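Local structure of succinate-semialdehyde dehydrogenase (Streptococcus pyogenes MGAS1882, 4OGD) at residues A[313-318]-A[340-345]; A[319-324]-A[345-350]. The protein oxidises succinic semialdehyde to succinate with NADP+ as cofactor, as a member of the aldehyde dehydrogenase family. All coordinates share one frame; numbering follows the deposited sequence.

Interaction 1. Residues A[313-318]-A[340-345]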
loop_
_atom_site.group_PDB
_atom_site.type_symbol
_atom_site.label_atom_id
_atom_site.label_comp_id
_atom_site.label_asym_id
_atom_site.label_seq_id
_atom_site.Cartn_x
_atom_site.Cartn_y
_atom_site.Cartn_z
ATOM N N ASP A 313 16.051 -27.894 -5.393
ATOM C CA ASP A 313 15.320 -26.991 -6.280
ATOM C C ASP A 313 16.224 -26.332 -7.319
ATOM O O ASP A 313 15.864 -26.241 -8.498
ATOM C CB ASP A 313 14.577 -25.926 -5.466
ATOM C CG ASP A 313 13.443 -26.500 -4.642
ATOM O OD1 ASP A 313 13.047 -27.664 -4.876
ATOM O OD2 ASP A 313 12.934 -25.773 -3.763
ATOM N N VAL A 314 17.397 -25.870 -6.887
ATOM C CA VAL A 314 18.345 -25.255 -7.809
ATOM C C VAL A 314 18.864 -26.265 -8.837
ATOM O O VAL A 314 18.937 -25.962 -10.024
ATOM C CB VAL A 314 19.522 -24.572 -7.077
ATOM C CG1 VAL A 314 20.624 -24.199 -8.062
ATOM C CG2 VAL A 314 19.039 -23.322 -6.352
ATOM N N LEU A 315 19.197 -27.469 -8.384
ATOM C CA LEU A 315 19.671 -28.504 -9.302
ATOM C C LEU A 315 18.588 -28.867 -10.312
ATOM O O LEU A 315 18.879 -29.049 -11.498
ATOM C CB LEU A 315 20.135 -29.747 -8.544
ATOM C CG LEU A 315 21.403 -29.577 -7.705
ATOM C CD1 LEU A 315 21.687 -30.844 -6.902
ATOM C CD2 LEU A 315 22.596 -29.196 -8.555
ATOM N N ASP A 316 17.344 -28.955 -9.845
ATOM C CA ASP A 316 16.222 -29.238 -10.739
ATOM C C ASP A 316 16.021 -28.133 -11.775
ATOM O O ASP A 316 15.652 -28.413 -12.915
ATOM C CB ASP A 316 14.921 -29.453 -9.961
ATOM C CG ASP A 316 14.906 -30.759 -9.194
ATOM O OD1 ASP A 316 15.777 -31.613 -9.449
ATOM O OD2 ASP A 316 14.015 -30.931 -8.340
ATOM N N GLN A 317 16.258 -26.879 -11.388
ATOM C CA GLN A 317 16.110 -25.783 -12.344
ATOM C C GLN A 317 17.174 -25.808 -13.428
ATOM O O GLN A 317 16.883 -25.513 -14.594
ATOM C CB GLN A 317 16.129 -24.429 -11.639
ATOM C CG GLN A 317 14.840 -24.104 -10.922
ATOM C CD GLN A 317 14.914 -22.768 -10.212
ATOM O OE1 GLN A 317 15.801 -22.542 -9.389
ATOM N NE2 GLN A 317 13.994 -21.871 -10.540
ATOM N N ILE A 318 18.404 -26.135 -13.045
ATOM C CA ILE A 318 19.481 -26.289 -14.017
ATOM C C ILE A 318 19.120 -27.404 -14.989
ATOM O O ILE A 318 19.234 -27.247 -16.203
ATOM C CB ILE A 318 20.818 -26.631 -13.333
ATOM C CG1 ILE A 318 21.301 -25.442 -12.498
ATOM C CG2 ILE A 318 21.876 -27.002 -14.368
ATOM C CD1 ILE A 318 22.412 -25.782 -11.515
ATOM N N HIS A 340 24.952 -28.547 1.850
ATOM C CA HIS A 340 24.069 -28.344 0.701
ATOM C C HIS A 340 24.717 -27.553 -0.435
ATOM O O HIS A 340 24.186 -26.532 -0.881
ATOM C CB HIS A 340 22.778 -27.668 1.159
ATOM C CG HIS A 340 22.194 -28.278 2.394
ATOM N ND1 HIS A 340 21.874 -29.617 2.481
ATOM C CD2 HIS A 340 21.892 -27.739 3.598
ATOM C CE1 HIS A 340 21.392 -29.873 3.685
ATOM N NE2 HIS A 340 21.391 -28.751 4.381
ATOM N N PHE A 341 25.852 -28.039 -0.927
ATOM C CA PHE A 341 26.633 -27.308 -1.926
ATOM C C PHE A 341 26.162 -27.471 -3.374
ATOM O O PHE A 341 25.828 -28.574 -3.822
ATOM C CB PHE A 341 28.110 -27.703 -1.837
ATOM C CG PHE A 341 28.816 -27.152 -0.627
ATOM C CD1 PHE A 341 29.275 -25.846 -0.620
ATOM C CD2 PHE A 341 29.026 -27.941 0.492
ATOM C CE1 PHE A 341 29.925 -25.327 0.480
ATOM C CE2 PHE A 341 29.676 -27.434 1.608
ATOM C CZ PHE A 341 30.129 -26.120 1.600
ATOM N N VAL A 342 26.158 -26.357 -4.100
ATOM C CA VAL A 342 25.941 -26.339 -5.543
ATOM C C VAL A 342 27.108 -25.572 -6.156
ATOM O O VAL A 342 27.431 -24.468 -5.712
ATOM C CB VAL A 342 24.595 -25.645 -5.897
ATOM C CG1 VAL A 342 24.433 -25.484 -7.415
ATOM C CG2 VAL A 342 23.426 -26.423 -5.312
ATOM N N MET A 343 27.777 -26.147 -7.150
ATOM C CA MET A 343 28.909 -25.436 -7.741
ATOM C C MET A 343 28.422 -24.328 -8.665
ATOM O O MET A 343 27.331 -24.430 -9.234
ATOM C CB MET A 343 29.864 -26.385 -8.481
ATOM C CG MET A 343 29.537 -26.632 -9.937
ATOM S SD MET A 343 30.859 -27.573 -10.748
ATOM C CE MET A 343 32.027 -26.277 -11.132
ATOM N N PRO A 344 29.213 -23.253 -8.792
ATOM C CA PRO A 344 28.880 -22.180 -9.733
ATOM C C PRO A 344 28.686 -22.770 -11.123
ATOM O O PRO A 344 29.512 -23.553 -11.590
ATOM C CB PRO A 344 30.116 -21.286 -9.689
ATOM C CG PRO A 344 30.685 -21.520 -8.322
ATOM C CD PRO A 344 30.470 -22.983 -8.076
ATOM N N THR A 345 27.577 -22.419 -11.758
ATOM C CA THR A 345 27.182 -23.043 -13.007
ATOM C C THR A 345 26.741 -21.922 -13.937
ATOM O O THR A 345 26.114 -20.966 -13.488
ATOM C CB THR A 345 26.016 -24.015 -12.759
ATOM O OG1 THR A 345 26.430 -25.029 -11.832
ATOM C CG2 THR A 345 25.550 -24.671 -14.054
#
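Val342 sets its methyl groups against two neighbouring residues of helix 308-323, Val314 and Leu315. Val342 CG1, anti to the backbone N (chi1 174°), is carried toward the helix and lies 4.1 Å from CG1 of Val314, the two valines passing each other at a slant. The same methyl is 4.3 Å from CD2 of Leu315, whose outer end leans in from the more exposed side of the helix, with Val342 CG2 almost as near. One turn on, Ile318 meets Thr345 tip to tip. Its CD1 rests 4.1 Å from Thr345 OG1 and 4.2 Å from CG2, so one methyl covers both branches of the threonine.

The polar atom at the contact, Thr345 OG1, is satisfied from its own side. It donates to Met343 O at 2.8 Å, the hydroxyl lying above the carbonyl plane rather than on a lone pair. This bond ties the hydroxyl back to its own chain, so it can sit buried beneath an isoleucine methyl; a weak bond from Gly332 N also reaches OG1. On the helix side, Ile318 N bonds to Val314 O, and the i to i+4 spacing of this bond is also what puts both side chains on one face.

Val314 and Ile318 also rest on Val365, placing the neighbouring strand 365-371 under the same helix face. The contact is typical of an alpha/beta domain, with a helix laid over one face of a sheet; here the extended chain leading into strand 345-348 continues the covered surface.

Interaction 2. Residues A[319-324]-A[345-350]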
loop_
_atom_site.group_PDB
_atom_site.type_symbol
_atom_site.label_atom_id
_atom_site.label_comp_id
_atom_site.label_asym_id
_atom_site.label_seq_id
_atom_site.Cartn_x
_atom_site.Cartn_y
_atom_site.Cartn_z
ATOM N N LYS A 319 18.668 -28.525 -14.441
ATOM C CA LYS A 319 18.275 -29.669 -15.265
ATOM C C LYS A 319 17.125 -29.317 -16.205
ATOM O O LYS A 319 17.144 -29.680 -17.386
ATOM C CB LYS A 319 17.893 -30.863 -14.390
ATOM C CG LYS A 319 17.413 -32.064 -15.203
ATOM C CD LYS A 319 17.481 -33.353 -14.406
ATOM C CE LYS A 319 17.347 -34.562 -15.322
ATOM N NZ LYS A 319 16.118 -34.475 -16.155
ATOM N N LEU A 320 16.129 -28.611 -15.675
ATOM C CA LEU A 320 14.999 -28.142 -16.474
ATOM C C LEU A 320 15.485 -27.277 -17.632
ATOM O O LEU A 320 15.002 -27.406 -18.757
ATOM C CB LEU A 320 14.017 -27.352 -15.602
ATOM C CG LEU A 320 12.720 -26.920 -16.296
ATOM C CD1 LEU A 320 11.898 -28.143 -16.690
ATOM C CD2 LEU A 320 11.902 -25.980 -15.420
ATOM N N ALA A 321 16.440 -26.395 -17.353
ATOM C CA ALA A 321 17.001 -25.531 -18.387
ATOM C C ALA A 321 17.613 -26.345 -19.519
ATOM O O ALA A 321 17.372 -26.068 -20.691
ATOM C CB ALA A 321 18.045 -24.593 -17.795
ATOM N N LEU A 322 18.423 -27.335 -19.158
ATOM C CA LEU A 322 19.109 -28.155 -20.150
ATOM C C LEU A 322 18.146 -29.072 -20.898
ATOM O O LEU A 322 18.303 -29.292 -22.105
ATOM C CB LEU A 322 20.220 -28.972 -19.487
ATOM C CG LEU A 322 21.242 -28.133 -18.720
ATOM C CD1 LEU A 322 22.276 -29.019 -18.036
ATOM C CD2 LEU A 322 21.925 -27.120 -19.636
ATOM N N ASP A 323 17.154 -29.600 -20.184
ATOM C CA ASP A 323 16.155 -30.472 -20.795
ATOM C C ASP A 323 15.327 -29.720 -21.832
ATOM O O ASP A 323 14.748 -30.327 -22.736
ATOM C CB ASP A 323 15.238 -31.094 -19.736
ATOM C CG ASP A 323 15.924 -32.187 -18.930
ATOM O OD1 ASP A 323 17.090 -32.518 -19.225
ATOM O OD2 ASP A 323 15.281 -32.727 -18.004
ATOM N N HIS A 324 15.274 -28.398 -21.706
ATOM C CA HIS A 324 14.525 -27.580 -22.650
ATOM C C HIS A 324 15.412 -26.823 -23.633
ATOM O O HIS A 324 14.969 -25.855 -24.254
ATOM C CB HIS A 324 13.582 -26.630 -21.908
ATOM C CG HIS A 324 12.388 -27.315 -21.327
ATOM N ND1 HIS A 324 11.156 -27.323 -21.953
ATOM C CD2 HIS A 324 12.235 -28.038 -20.193
ATOM C CE1 HIS A 324 10.298 -28.010 -21.222
ATOM N NE2 HIS A 324 10.928 -28.456 -20.146
ATOM N N THR A 345 27.577 -22.419 -11.758
ATOM C CA THR A 345 27.182 -23.043 -13.007
ATOM C C THR A 345 26.741 -21.922 -13.937
ATOM O O THR A 345 26.114 -20.966 -13.488
ATOM C CB THR A 345 26.016 -24.015 -12.759
ATOM O OG1 THR A 345 26.430 -25.029 -11.832
ATOM C CG2 THR A 345 25.550 -24.671 -14.054
ATOM N N ILE A 346 27.098 -22.011 -15.217
ATOM C CA ILE A 346 26.698 -20.994 -16.180
ATOM C C ILE A 346 25.900 -21.648 -17.292
ATOM O O ILE A 346 26.329 -22.655 -17.854
ATOM C CB ILE A 346 27.910 -20.264 -16.797
ATOM C CG1 ILE A 346 28.756 -19.627 -15.691
ATOM C CG2 ILE A 346 27.446 -19.200 -17.804
ATOM C CD1 ILE A 346 30.084 -19.060 -16.161
ATOM N N ILE A 347 24.738 -21.081 -17.594
ATOM C CA ILE A 347 23.945 -21.530 -18.734
ATOM C C ILE A 347 23.719 -20.398 -19.725
ATOM O O ILE A 347 23.785 -19.223 -19.377
ATOM C CB ILE A 347 22.586 -22.090 -18.304
ATOM C CG1 ILE A 347 21.780 -21.026 -17.544
ATOM C CG2 ILE A 347 22.780 -23.354 -17.476
ATOM C CD1 ILE A 347 20.360 -21.453 -17.184
ATOM N N ALA A 348 23.458 -20.767 -20.975
ATOM C CA ALA A 348 23.148 -19.796 -22.012
ATOM C C ALA A 348 22.150 -20.433 -22.969
ATOM O O ALA A 348 21.649 -21.528 -22.708
ATOM C CB ALA A 348 24.419 -19.369 -22.740
ATOM N N GLY A 349 21.845 -19.750 -24.066
ATOM C CA GLY A 349 20.912 -20.278 -25.046
ATOM C C GLY A 349 19.494 -20.520 -24.549
ATOM O O GLY A 349 18.822 -21.440 -25.017
ATOM N N LEU A 350 19.031 -19.707 -23.601
ATOM C CA LEU A 350 17.642 -19.787 -23.175
ATOM C C LEU A 350 16.740 -19.141 -24.226
ATOM O O LEU A 350 16.957 -17.996 -24.619
ATOM C CB LEU A 350 17.443 -19.092 -21.821
ATOM C CG LEU A 350 18.101 -19.758 -20.606
ATOM C CD1 LEU A 350 18.213 -18.769 -19.450
ATOM C CD2 LEU A 350 17.327 -20.990 -20.160
HETATM O O HOH W 1 16.462 -22.907 -24.472
#
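Ala321, on the last turn of helix 308-323, comes within 7.5 Å of Leu350 between CA atoms, the helix end lying over strand 345-348 and the turn that follows it. Ala321 brings a single methyl, CB, to the contact, and Leu322 stands beside it. CD1 of Ile347 meets Ala321 CB at 3.9 Å. Ile347 holds CG1 between its backbone N and carbonyl carbon (chi1 59°), which sends CD1 to the alanine and leaves CG2 for a second neighbour, Leu322, whose CD2 is 4.4 Å away. Leu350 adds its CD2 at 4.4 Å from Ala321 CB, flanking the alanine beyond the strand.

A water bridges the end of the helix and the turn after the strand, donating to Gly349 O at 2.8 Å and more weakly to the carbonyl O of His324, the first residue past the helix to leave helical phi/psi. On the outer side of the helix, Lys319 NZ forms a salt bridge of 2.7 Å with Asp323 OD2, one turn along; OD2 receives it on its syn lone pair, the side of the other oxygen.

Strand 345-348 runs between antiparallel strand 327-330 and parallel strand 365-371. Leu322 also touches Leu328 of the former, and both Ile347 and Leu350 touch Glu367 of the latter. Ile346 and Ala348, alternating with Ile347, instead meet helix 276-288, so the strand lies sandwiched between two helices.

Overall arrangement
Interactions 1 and 2 are successive sections of one helix-on-sheet interface, their centres about 12 Å apart. Val314, Ile318 and Ala321 follow one another along a single face of helix 308-323, flanked by Leu315 and Leu322, which are seven residues apart. Thr345 belongs to both segment pairs and opens the strand; Ile347 continues on its side two residues later. The packing thus runs from Val342 in the loop to Leu350 in the turn after the strand. This seven-stranded sheet is consistent with the catalytic domain of the aldehyde dehydrogenase fold, distinct from the six-stranded sheet that probably forms the Rossmann-type cofactor domain. The centres of interactions 1 and 2 lie about 21 and 26 Å from the centre of the chain.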